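Local structure of beta-porphyranase B (Bacteroides plebeius, 4AWD) at residues 56-61 with 312-317; 27-32 with 50-55; 136-141 with 149-154; 67-72 with 125-130. The protein hydrolyses the beta-1,4 linkages between D-galactose and L-galactose-6-sulfate in porphyran, a sulfated red-algal polysaccharide, releasing mostly disaccharides. All blocks are in the same frame, centred on the assembly; numbering follows the deposited sequence.

Contact 1 of 4, residues 56-61 with 312-317; sequences DEFNGK and DWVRAY. With CA (calcium ion), chain C.
D56 and V314 form a single antiparallel bridge, a hydrogen-bonded pair in which D56 N gives to V314 O (2.7 Å) and V314 N returns a bond to D56 O (2.8 Å). Beyond the bridge the loop curls over a calcium ion. E57 O and D312 O, which would otherwise repel each other, both bind the metal, as do N59 OD1, D312 OD1 at 2.4 Å, a water and G94 O. The other carboxylate oxygen of D312 is held in a salt bridge by R139. E57 binds calcium through its backbone alone; its side chain, bent at chi2 (-61°), turns to the strand, where OE1 takes R315 NH1 on its syn side at 2.8 Å and also accepts from the calcium-bound water. The guanidinium lies flat over the W313 ring with the carboxylate at its edge, stacked on the indole and salt-bridged to E57 at once. F58 reaches back to V314, CE2 lying 3.9 Å from CG2, and its N-H is taken by D56 OD1, closing an Asx turn. Backbone carbonyls, two side-chain oxygens and a water bind the ion, consistent with the structural calcium site that GH16 enzymes carry on the convex side of the beta-sandwich.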
# COMPACT_ATOMS: atom_id res chain seq x y z
N ASP A 56 11.71 -7.32 -5.25
CA ASP A 56 11.77 -8.69 -4.76
C ASP A 56 10.80 -9.61 -5.48
O ASP A 56 9.58 -9.34 -5.54
CB ASP A 56 11.50 -8.76 -3.25
CG ASP A 56 12.16 -9.97 -2.59
OD1 ASP A 56 12.23 -11.06 -3.21
OD2 ASP A 56 12.61 -9.81 -1.44
N GLU A 57 11.34 -10.73 -5.96
CA GLU A 57 10.57 -11.72 -6.67
C GLU A 57 9.97 -12.74 -5.70
O GLU A 57 9.08 -13.50 -6.06
CB GLU A 57 11.45 -12.41 -7.71
CG GLU A 57 12.04 -11.48 -8.76
CD GLU A 57 10.98 -10.77 -9.60
OE1 GLU A 57 9.89 -11.35 -9.85
OE2 GLU A 57 11.25 -9.63 -10.04
N PHE A 58 10.47 -12.75 -4.48
CA PHE A 58 10.01 -13.69 -3.45
C PHE A 58 10.11 -15.14 -3.94
O PHE A 58 9.22 -15.96 -3.69
CB PHE A 58 8.58 -13.37 -2.95
CG PHE A 58 8.36 -11.92 -2.57
CD1 PHE A 58 8.99 -11.36 -1.45
CD2 PHE A 58 7.49 -11.12 -3.32
CE1 PHE A 58 8.77 -10.02 -1.10
CE2 PHE A 58 7.26 -9.78 -2.98
CZ PHE A 58 7.89 -9.22 -1.87
N ASN A 59 11.19 -15.45 -4.64
CA ASN A 59 11.35 -16.79 -5.24
C ASN A 59 12.29 -17.68 -4.43
O ASN A 59 12.65 -18.77 -4.88
CB ASN A 59 11.76 -16.69 -6.72
CG ASN A 59 10.60 -16.24 -7.62
OD1 ASN A 59 9.46 -16.13 -7.18
ND2 ASN A 59 10.90 -16.00 -8.90
N GLY A 60 12.67 -17.22 -3.25
CA GLY A 60 13.51 -17.99 -2.35
C GLY A 60 12.77 -18.81 -1.31
O GLY A 60 11.56 -19.08 -1.44
N LYS A 61 13.49 -19.19 -0.27
CA LYS A 61 12.96 -20.07 0.77
C LYS A 61 12.41 -19.28 1.97
O LYS A 61 11.75 -19.86 2.84
CB LYS A 61 14.03 -21.07 1.22
CG LYS A 61 15.04 -21.49 0.12
CD LYS A 61 16.09 -22.51 0.62
CE LYS A 61 17.14 -21.88 1.56
NZ LYS A 61 18.17 -21.05 0.84
N ASP A 312 3.22 -12.03 -6.06
CA ASP A 312 4.19 -12.71 -6.92
C ASP A 312 5.51 -11.94 -6.93
O ASP A 312 6.59 -12.54 -6.88
CB ASP A 312 3.66 -12.85 -8.35
CG ASP A 312 4.52 -13.75 -9.22
OD1 ASP A 312 5.51 -14.30 -8.71
OD2 ASP A 312 4.21 -13.90 -10.42
N TRP A 313 5.43 -10.62 -6.97
CA TRP A 313 6.63 -9.82 -6.87
C TRP A 313 6.32 -8.39 -6.51
O TRP A 313 5.19 -7.93 -6.64
CB TRP A 313 7.45 -9.85 -8.18
CG TRP A 313 6.64 -9.75 -9.44
CD1 TRP A 313 6.29 -10.78 -10.28
CD2 TRP A 313 6.10 -8.56 -10.03
NE1 TRP A 313 5.58 -10.30 -11.35
CE2 TRP A 313 5.45 -8.95 -11.22
CE3 TRP A 313 6.12 -7.21 -9.68
CZ2 TRP A 313 4.81 -8.03 -12.05
CZ3 TRP A 313 5.49 -6.29 -10.51
CH2 TRP A 313 4.84 -6.71 -11.67
N VAL A 314 7.36 -7.70 -6.06
CA VAL A 314 7.30 -6.26 -5.91
C VAL A 314 8.49 -5.75 -6.72
O VAL A 314 9.61 -6.24 -6.55
CB VAL A 314 7.37 -5.90 -4.42
CG1 VAL A 314 7.79 -4.46 -4.22
CG2 VAL A 314 6.00 -6.18 -3.76
N ARG A 315 8.26 -4.81 -7.64
CA ARG A 315 9.36 -4.34 -8.48
C ARG A 315 9.40 -2.82 -8.55
O ARG A 315 8.39 -2.18 -8.82
CB ARG A 315 9.35 -5.03 -9.86
CG ARG A 315 9.13 -6.57 -9.74
CD ARG A 315 9.68 -7.45 -10.85
NE ARG A 315 8.79 -7.65 -11.98
CZ ARG A 315 8.48 -8.83 -12.55
NH1 ARG A 315 8.96 -9.98 -12.11
NH2 ARG A 315 7.68 -8.84 -13.60
N ALA A 316 10.56 -2.24 -8.26
CA ALA A 316 10.72 -0.78 -8.28
C ALA A 316 11.79 -0.35 -9.29
O ALA A 316 12.77 -1.06 -9.53
CB ALA A 316 11.06 -0.26 -6.91
N TYR A 317 11.59 0.83 -9.87
CA TYR A 317 12.52 1.35 -10.85
C TYR A 317 12.83 2.83 -10.62
O TYR A 317 12.07 3.56 -10.00
CB TYR A 317 12.00 1.11 -12.27
CG TYR A 317 11.68 -0.35 -12.56
CD1 TYR A 317 10.45 -0.89 -12.16
CD2 TYR A 317 12.58 -1.17 -13.20
CE1 TYR A 317 10.14 -2.22 -12.40
CE2 TYR A 317 12.27 -2.51 -13.46
CZ TYR A 317 11.05 -3.02 -13.05
OH TYR A 317 10.73 -4.33 -13.28
CA CA C . 7.59 -14.67 -7.58
O HOH W 1 8.75 -13.80 -9.45

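Contact 2 of 4, residues 27-32 with 50-55; sequences KEYSLA and VNEDYT
The N-terminal lead-in and first turn of helix 30-34 pack here against the loop that leaves strand 46-50, a small contact built round one tyrosine ring on the outside of the GH16 beta-sandwich. Its centre is the Y29 ring, sandwiched between two glutamates. E52 lies across one face: its CG stands 3.6 Å from the ring centroid, only 9° off the normal, in a CH-pi contact. The E52 chain is extended beyond CG (chi2 178°), which carries the carboxylate along the ring with the two planes 17° apart, and OE1 comes to 3.5 Å from Y29 CE2. CG of E28 lies over the opposite face, nearer the rim. At the ring edge, in plane, T55 CG2 meets Y29 CD1 at 3.9 Å, while V50 CG1 approaches the same carbon. A32, three residues on and inside the helix, continues the apolar patch: its CB touches T55 CG2 at 3.8 Å and V50 CG2 at 4.1 Å. T55 thus divides its two branches, the methyl facing Y29 and A32 and the hydroxyl giving its proton to N51 O (2.8 Å) within the loop; OG1 also takes the N-H of A316. The phenol OH of Y29 is met by K67 NZ, which binds T55 O as well and so ties both segments to the residue just before strand 68-69. A32 and L31 also lie on R315 of strand 308-321 and on E57, the N51 backbone pairs with A316, and A32 O takes a hydrogen bond from Y317 OH, fastening the short helix to that strand.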
# COMPACT_ATOMS: atom_id res chain seq x y z
N LYS A 27 20.96 -13.77 -9.97
CA LYS A 27 19.73 -13.84 -10.81
C LYS A 27 18.52 -13.22 -10.08
O LYS A 27 17.37 -13.34 -10.54
CB LYS A 27 19.45 -15.30 -11.21
N GLU A 28 18.79 -12.54 -8.97
CA GLU A 28 17.72 -11.98 -8.13
C GLU A 28 16.98 -10.79 -8.79
O GLU A 28 15.85 -10.50 -8.43
CB GLU A 28 18.26 -11.67 -6.72
CG GLU A 28 17.40 -10.78 -5.86
CD GLU A 28 17.32 -11.22 -4.39
OE1 GLU A 28 18.29 -11.81 -3.86
OE2 GLU A 28 16.26 -10.97 -3.77
N TYR A 29 17.60 -10.16 -9.79
CA TYR A 29 17.03 -8.95 -10.42
C TYR A 29 16.71 -9.08 -11.91
O TYR A 29 16.29 -8.10 -12.55
CB TYR A 29 17.91 -7.72 -10.13
CG TYR A 29 18.03 -7.49 -8.65
CD1 TYR A 29 16.94 -7.04 -7.91
CD2 TYR A 29 19.21 -7.76 -7.97
CE1 TYR A 29 17.03 -6.85 -6.54
CE2 TYR A 29 19.32 -7.57 -6.59
CZ TYR A 29 18.22 -7.11 -5.89
OH TYR A 29 18.28 -6.92 -4.52
N SER A 30 16.88 -10.29 -12.46
CA SER A 30 16.70 -10.56 -13.90
C SER A 30 15.26 -10.40 -14.38
O SER A 30 15.02 -9.87 -15.48
CB SER A 30 17.19 -11.96 -14.28
OG SER A 30 18.38 -12.30 -13.59
N LEU A 31 14.32 -10.88 -13.58
CA LEU A 31 12.93 -10.81 -13.95
C LEU A 31 12.47 -9.36 -14.00
O LEU A 31 11.73 -8.97 -14.91
CB LEU A 31 12.07 -11.66 -13.01
CG LEU A 31 12.15 -13.17 -13.29
CD1 LEU A 31 11.37 -13.94 -12.26
CD2 LEU A 31 11.65 -13.50 -14.68
N ALA A 32 12.94 -8.56 -13.04
CA ALA A 32 12.62 -7.14 -12.99
C ALA A 32 13.24 -6.37 -14.14
O ALA A 32 12.59 -5.49 -14.70
CB ALA A 32 13.04 -6.52 -11.64
N VAL A 50 16.52 -0.83 -12.50
CA VAL A 50 15.97 -1.52 -11.35
C VAL A 50 16.42 -0.80 -10.07
O VAL A 50 17.59 -0.48 -9.91
CB VAL A 50 16.40 -3.00 -11.30
CG1 VAL A 50 15.91 -3.65 -10.02
CG2 VAL A 50 15.86 -3.74 -12.49
N ASN A 51 15.47 -0.54 -9.17
CA ASN A 51 15.83 -0.12 -7.82
C ASN A 51 15.82 -1.36 -6.93
O ASN A 51 14.76 -1.83 -6.54
CB ASN A 51 14.89 0.96 -7.29
CG ASN A 51 15.46 1.70 -6.08
OD1 ASN A 51 16.23 1.15 -5.29
ND2 ASN A 51 15.07 2.96 -5.94
N GLU A 52 17.00 -1.89 -6.63
CA GLU A 52 17.11 -3.18 -5.96
C GLU A 52 16.52 -3.17 -4.56
O GLU A 52 16.02 -4.18 -4.07
CB GLU A 52 18.56 -3.65 -5.89
CG GLU A 52 19.15 -3.89 -7.26
CD GLU A 52 20.61 -4.30 -7.23
OE1 GLU A 52 21.14 -4.62 -6.14
OE2 GLU A 52 21.23 -4.31 -8.32
N ASP A 53 16.54 -1.99 -3.95
CA ASP A 53 16.16 -1.82 -2.57
C ASP A 53 14.69 -2.09 -2.30
O ASP A 53 14.32 -2.40 -1.18
CB ASP A 53 16.56 -0.41 -2.12
CG ASP A 53 18.09 -0.24 -1.98
OD1 ASP A 53 18.83 -1.25 -2.09
OD2 ASP A 53 18.54 0.90 -1.77
N TYR A 54 13.85 -2.00 -3.33
CA TYR A 54 12.40 -2.20 -3.15
C TYR A 54 11.87 -3.21 -4.16
O TYR A 54 10.71 -3.20 -4.54
CB TYR A 54 11.67 -0.84 -3.23
CG TYR A 54 12.41 0.20 -2.43
CD1 TYR A 54 12.32 0.23 -1.04
CD2 TYR A 54 13.26 1.12 -3.07
CE1 TYR A 54 13.04 1.17 -0.29
CE2 TYR A 54 13.97 2.06 -2.33
CZ TYR A 54 13.86 2.09 -0.94
OH TYR A 54 14.57 3.02 -0.23
N THR A 55 12.76 -4.11 -4.57
CA THR A 55 12.45 -5.07 -5.60
C THR A 55 12.69 -6.44 -5.03
O THR A 55 13.74 -6.70 -4.41
CB THR A 55 13.32 -4.82 -6.87
OG1 THR A 55 12.90 -3.61 -7.51
CG2 THR A 55 13.20 -5.95 -7.84

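Contact 3 of 4, residues 136-141 with 149-154; sequences YETRMK and STFWLS
Y136, which opens the segment 136-141, receives L153 over one face of its ring: CD2 lies 4.0 Å from the centroid and 8° off the normal, a CH-pi contact in which the two side chains cross at about a right angle. The Y136 hydroxyl is turned to H132 O. At E137 the side chain points away, its carboxylate bonded to H35 and Y135, and its backbone is what meets the other strand, with C 3.6 Å from F151 CE2. T138 comes next and slides over F151: CB sits above the middle of the phenyl face, and CG2 presses on the ring at CG, 3.4 Å away. With OG1 anti to the backbone N (chi1 -172°), the threonine hydroxyl bonds to W313 O, while the methyl is left to the ring. The F151 phenyl reaches across the gap to the backbone of E137. M140 closes the row: after two extended torsions its chain bends at chi3, placing SD 3.6 Å from S149 CB. The serine OG is engaged elsewhere, with T309 OG1 and S143 N. Running nearly antiparallel (166°) with axes 8.2 Å apart, the strands face each other across the sandwich; the side chains that meet are joined by carbon, sulfur and ring faces, while the hydroxyls of Y136, T138 and S149 find partners elsewhere, as expected of an apolar core.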
# COMPACT_ATOMS: atom_id res chain seq x y z
N TYR A 136 6.76 1.84 -9.38
CA TYR A 136 6.54 0.85 -8.34
C TYR A 136 5.35 0.01 -8.73
O TYR A 136 4.33 0.54 -9.18
CB TYR A 136 6.29 1.56 -7.01
CG TYR A 136 7.46 2.44 -6.61
CD1 TYR A 136 8.52 1.94 -5.84
CD2 TYR A 136 7.51 3.77 -7.00
CE1 TYR A 136 9.60 2.73 -5.51
CE2 TYR A 136 8.58 4.58 -6.66
CZ TYR A 136 9.62 4.05 -5.91
OH TYR A 136 10.68 4.86 -5.59
N GLU A 137 5.46 -1.30 -8.56
CA GLU A 137 4.44 -2.19 -9.08
C GLU A 137 4.46 -3.53 -8.37
O GLU A 137 5.53 -4.00 -7.97
CB GLU A 137 4.67 -2.42 -10.58
CG GLU A 137 3.52 -3.13 -11.30
CD GLU A 137 3.45 -2.81 -12.77
OE1 GLU A 137 4.21 -3.41 -13.57
OE2 GLU A 137 2.62 -1.94 -13.13
N THR A 138 3.29 -4.14 -8.23
CA THR A 138 3.19 -5.49 -7.72
C THR A 138 2.21 -6.31 -8.54
O THR A 138 1.27 -5.75 -9.14
CB THR A 138 2.79 -5.51 -6.21
OG1 THR A 138 2.90 -6.84 -5.71
CG2 THR A 138 1.37 -5.02 -5.99
N ARG A 139 2.45 -7.62 -8.59
CA ARG A 139 1.49 -8.61 -9.09
C ARG A 139 0.86 -9.27 -7.86
O ARG A 139 1.52 -10.01 -7.13
CB ARG A 139 2.15 -9.65 -10.00
CG ARG A 139 1.16 -10.37 -10.92
CD ARG A 139 1.82 -11.11 -12.11
NE ARG A 139 2.05 -12.50 -11.76
CZ ARG A 139 1.28 -13.53 -12.11
NH1 ARG A 139 0.22 -13.36 -12.89
NH2 ARG A 139 1.59 -14.74 -11.69
N MET A 140 -0.42 -8.97 -7.64
CA MET A 140 -1.12 -9.35 -6.42
C MET A 140 -2.40 -10.12 -6.74
O MET A 140 -3.11 -9.81 -7.70
CB MET A 140 -1.48 -8.09 -5.59
CG MET A 140 -2.14 -8.38 -4.24
SD MET A 140 -2.61 -6.86 -3.42
CE MET A 140 -4.05 -6.40 -4.42
N LYS A 141 -2.69 -11.11 -5.92
CA LYS A 141 -4.02 -11.70 -5.93
C LYS A 141 -4.59 -11.49 -4.54
O LYS A 141 -3.92 -11.81 -3.56
CB LYS A 141 -3.96 -13.20 -6.31
CG LYS A 141 -5.35 -13.89 -6.28
CD LYS A 141 -5.40 -15.21 -7.05
CE LYS A 141 -4.88 -16.38 -6.24
NZ LYS A 141 -5.69 -17.60 -6.51
N SER A 149 -6.32 -6.17 0.72
CA SER A 149 -5.05 -6.54 0.10
C SER A 149 -4.52 -5.23 -0.44
O SER A 149 -5.19 -4.59 -1.24
CB SER A 149 -5.27 -7.53 -1.05
OG SER A 149 -5.89 -8.72 -0.61
N THR A 150 -3.33 -4.82 0.00
CA THR A 150 -2.84 -3.50 -0.38
C THR A 150 -1.36 -3.49 -0.76
O THR A 150 -0.61 -4.39 -0.39
CB THR A 150 -3.04 -2.45 0.74
OG1 THR A 150 -2.32 -2.86 1.90
CG2 THR A 150 -4.51 -2.29 1.09
N PHE A 151 -0.97 -2.46 -1.50
CA PHE A 151 0.40 -2.19 -1.89
C PHE A 151 0.51 -0.67 -1.93
O PHE A 151 -0.20 -0.02 -2.71
CB PHE A 151 0.70 -2.77 -3.28
CG PHE A 151 2.08 -2.46 -3.81
CD1 PHE A 151 3.21 -2.83 -3.09
CD2 PHE A 151 2.26 -1.82 -5.02
CE1 PHE A 151 4.51 -2.55 -3.57
CE2 PHE A 151 3.53 -1.55 -5.52
CZ PHE A 151 4.66 -1.90 -4.79
N TRP A 152 1.39 -0.12 -1.09
CA TRP A 152 1.51 1.32 -0.95
C TRP A 152 2.83 1.78 -0.37
O TRP A 152 3.63 0.98 0.11
CB TRP A 152 0.36 1.89 -0.10
CG TRP A 152 0.07 1.20 1.19
CD1 TRP A 152 -0.44 -0.07 1.35
CD2 TRP A 152 0.20 1.75 2.51
NE1 TRP A 152 -0.62 -0.34 2.70
CE2 TRP A 152 -0.24 0.76 3.43
CE3 TRP A 152 0.64 2.99 3.01
CZ2 TRP A 152 -0.23 0.97 4.82
CZ3 TRP A 152 0.64 3.20 4.39
CH2 TRP A 152 0.20 2.19 5.28
N LEU A 153 3.04 3.09 -0.42
CA LEU A 153 4.23 3.73 0.14
C LEU A 153 3.79 4.83 1.11
O LEU A 153 2.71 5.42 0.95
CB LEU A 153 5.11 4.33 -0.96
CG LEU A 153 5.76 3.36 -1.96
CD1 LEU A 153 4.76 3.03 -3.03
CD2 LEU A 153 6.99 3.95 -2.59
N SER A 154 4.65 5.10 2.09
CA SER A 154 4.36 6.06 3.13
C SER A 154 5.65 6.57 3.72
O SER A 154 6.71 5.95 3.56
CB SER A 154 3.55 5.37 4.23
OG SER A 154 2.85 6.31 5.01

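Contact 4 of 4, residues 67-72 with 125-130; sequences KWHAKS and ASVKNQ
H69 and A125 make a hydrogen-bonded antiparallel pair, with H69 N giving to A125 O at 2.6 Å and A125 N to H69 O at 3.1 Å. W68 and S126, one step along, form the neighbouring non-hydrogen-bonded pair. One further backbone bond follows, V127 N donating to K67 O (2.8 Å) from well above the carbonyl plane, as the chain leaves the strand. Two waters bridge the far end: one gives to K67 O and accepts from K128 N, the other gives to V127 O and sits in the plane of the H69 ring, beside NE2. Among ring contacts, V127 lays CG2 over one face of the imidazole, 3.9 Å from its centroid, the two side chains crossing at about a right angle. W68 puts the CE3-CZ3 side of its indole against S126, with CZ3 3.6 Å from S126 CB. The indole N-H is directed to D56, and S126 OG, tucked between its own backbone N and carbonyl carbon (chi1 54°), gives its proton to K128 O and also meets I282 N. Purely apolar is the touch of S72 CB on A125 CB at 3.8 Å, while S72 OG bonds to H283 NE2 close to W75, a probable substrate-binding residue. The short strand 68-69 is thus added to the edge of strand 117-126, whose A125 and S126 side chains lie on strand 281-285; K67 reaches Y29 and T55 from one end, and K128 makes a salt bridge with D53 from the other.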
# COMPACT_ATOMS: atom_id res chain seq x y z
N LYS A 67 16.15 -6.82 3.45
CA LYS A 67 15.35 -5.88 2.65
C LYS A 67 13.97 -5.53 3.26
O LYS A 67 13.42 -4.46 2.97
CB LYS A 67 15.13 -6.45 1.25
CG LYS A 67 14.69 -5.43 0.20
CD LYS A 67 14.66 -6.05 -1.20
CE LYS A 67 16.06 -6.35 -1.75
NZ LYS A 67 15.94 -7.04 -3.09
N TRP A 68 13.41 -6.44 4.05
CA TRP A 68 12.02 -6.31 4.53
C TRP A 68 11.88 -6.49 6.03
O TRP A 68 12.54 -7.33 6.62
CB TRP A 68 11.09 -7.32 3.83
CG TRP A 68 11.17 -7.29 2.36
CD1 TRP A 68 11.80 -8.19 1.56
CD2 TRP A 68 10.61 -6.30 1.48
NE1 TRP A 68 11.66 -7.84 0.24
CE2 TRP A 68 10.94 -6.68 0.16
CE3 TRP A 68 9.86 -5.14 1.67
CZ2 TRP A 68 10.56 -5.93 -0.95
CZ3 TRP A 68 9.47 -4.40 0.56
CH2 TRP A 68 9.82 -4.80 -0.73
N HIS A 69 10.98 -5.72 6.63
CA HIS A 69 10.48 -6.02 7.97
C HIS A 69 9.21 -6.85 7.83
O HIS A 69 8.22 -6.36 7.27
CB HIS A 69 10.13 -4.74 8.72
CG HIS A 69 11.31 -3.86 9.03
ND1 HIS A 69 12.28 -4.21 9.94
CD2 HIS A 69 11.63 -2.62 8.59
CE1 HIS A 69 13.16 -3.24 10.04
NE2 HIS A 69 12.79 -2.26 9.23
N ALA A 70 9.23 -8.09 8.34
CA ALA A 70 8.05 -8.98 8.31
C ALA A 70 6.89 -8.40 9.11
O ALA A 70 5.72 -8.53 8.72
CB ALA A 70 8.40 -10.39 8.83
N LYS A 71 7.22 -7.78 10.25
CA LYS A 71 6.29 -6.96 10.99
C LYS A 71 6.74 -5.50 10.95
O LYS A 71 7.74 -5.12 11.58
CB LYS A 71 6.16 -7.43 12.44
CG LYS A 71 4.96 -6.84 13.16
CD LYS A 71 5.26 -6.59 14.63
CE LYS A 71 3.99 -6.45 15.50
NZ LYS A 71 3.00 -5.48 14.97
N SER A 72 6.00 -4.69 10.20
CA SER A 72 6.32 -3.27 10.07
C SER A 72 6.54 -2.61 11.44
O SER A 72 5.72 -2.76 12.33
CB SER A 72 5.19 -2.54 9.35
OG SER A 72 5.30 -1.14 9.54
N ALA A 125 7.08 -3.90 5.78
CA ALA A 125 7.70 -2.63 5.42
C ALA A 125 9.09 -2.87 4.87
O ALA A 125 9.85 -3.67 5.43
CB ALA A 125 7.76 -1.69 6.62
N SER A 126 9.44 -2.21 3.78
CA SER A 126 10.83 -2.21 3.35
C SER A 126 11.72 -1.62 4.45
O SER A 126 11.31 -0.74 5.22
CB SER A 126 11.03 -1.46 2.01
OG SER A 126 10.51 -0.13 2.05
N VAL A 127 12.94 -2.15 4.55
CA VAL A 127 13.91 -1.70 5.53
C VAL A 127 14.36 -0.27 5.19
O VAL A 127 14.44 0.58 6.05
CB VAL A 127 15.12 -2.67 5.62
CG1 VAL A 127 16.33 -2.02 6.30
CG2 VAL A 127 14.71 -3.91 6.36
N LYS A 128 14.62 -0.03 3.91
CA LYS A 128 15.06 1.26 3.48
C LYS A 128 13.84 2.13 3.24
O LYS A 128 12.75 1.62 2.96
CB LYS A 128 15.93 1.13 2.23
CG LYS A 128 17.27 0.43 2.47
CD LYS A 128 18.29 1.01 1.52
CE LYS A 128 19.55 0.18 1.36
NZ LYS A 128 20.50 0.89 0.42
N ASN A 129 14.02 3.44 3.40
CA ASN A 129 12.93 4.37 3.27
C ASN A 129 13.24 5.54 2.34
O ASN A 129 12.80 6.66 2.57
CB ASN A 129 12.53 4.88 4.66
CG ASN A 129 13.67 5.58 5.36
OD1 ASN A 129 14.73 5.80 4.77
ND2 ASN A 129 13.48 5.92 6.63
N GLN A 130 13.98 5.27 1.27
CA GLN A 130 14.40 6.32 0.34
C GLN A 130 13.84 6.09 -1.06
O GLN A 130 14.46 6.50 -2.06
CB GLN A 130 15.94 6.38 0.28
CG GLN A 130 16.61 6.68 1.62
CD GLN A 130 16.26 8.07 2.12
OE1 GLN A 130 16.61 9.06 1.49
NE2 GLN A 130 15.56 8.14 3.25
O HOH W 2 14.54 -2.09 1.63
O HOH W 3 14.55 0.30 8.89

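In the fold
From the N terminus, contact 2 closes a short loop first, bringing helix 30-34 back onto residues 50-55, where strand 46-50 ends. The chain then enters contact 1 at 56-61, whose partner 312-317 lies near the C terminus, so this closure encloses most of the fold. Contact 4 and then contact 3, which closes the shortest loop, follow one another within that span: 67-72 pairs with the end of strand 117-126, and 136-141 faces 149-154 across the core. None of them cross. K67 joins contacts 2 and 4, D56 with W68 joins contacts 1 and 4, and strand 308-321 links the calcium loop and N-terminal helix to strand 134-141.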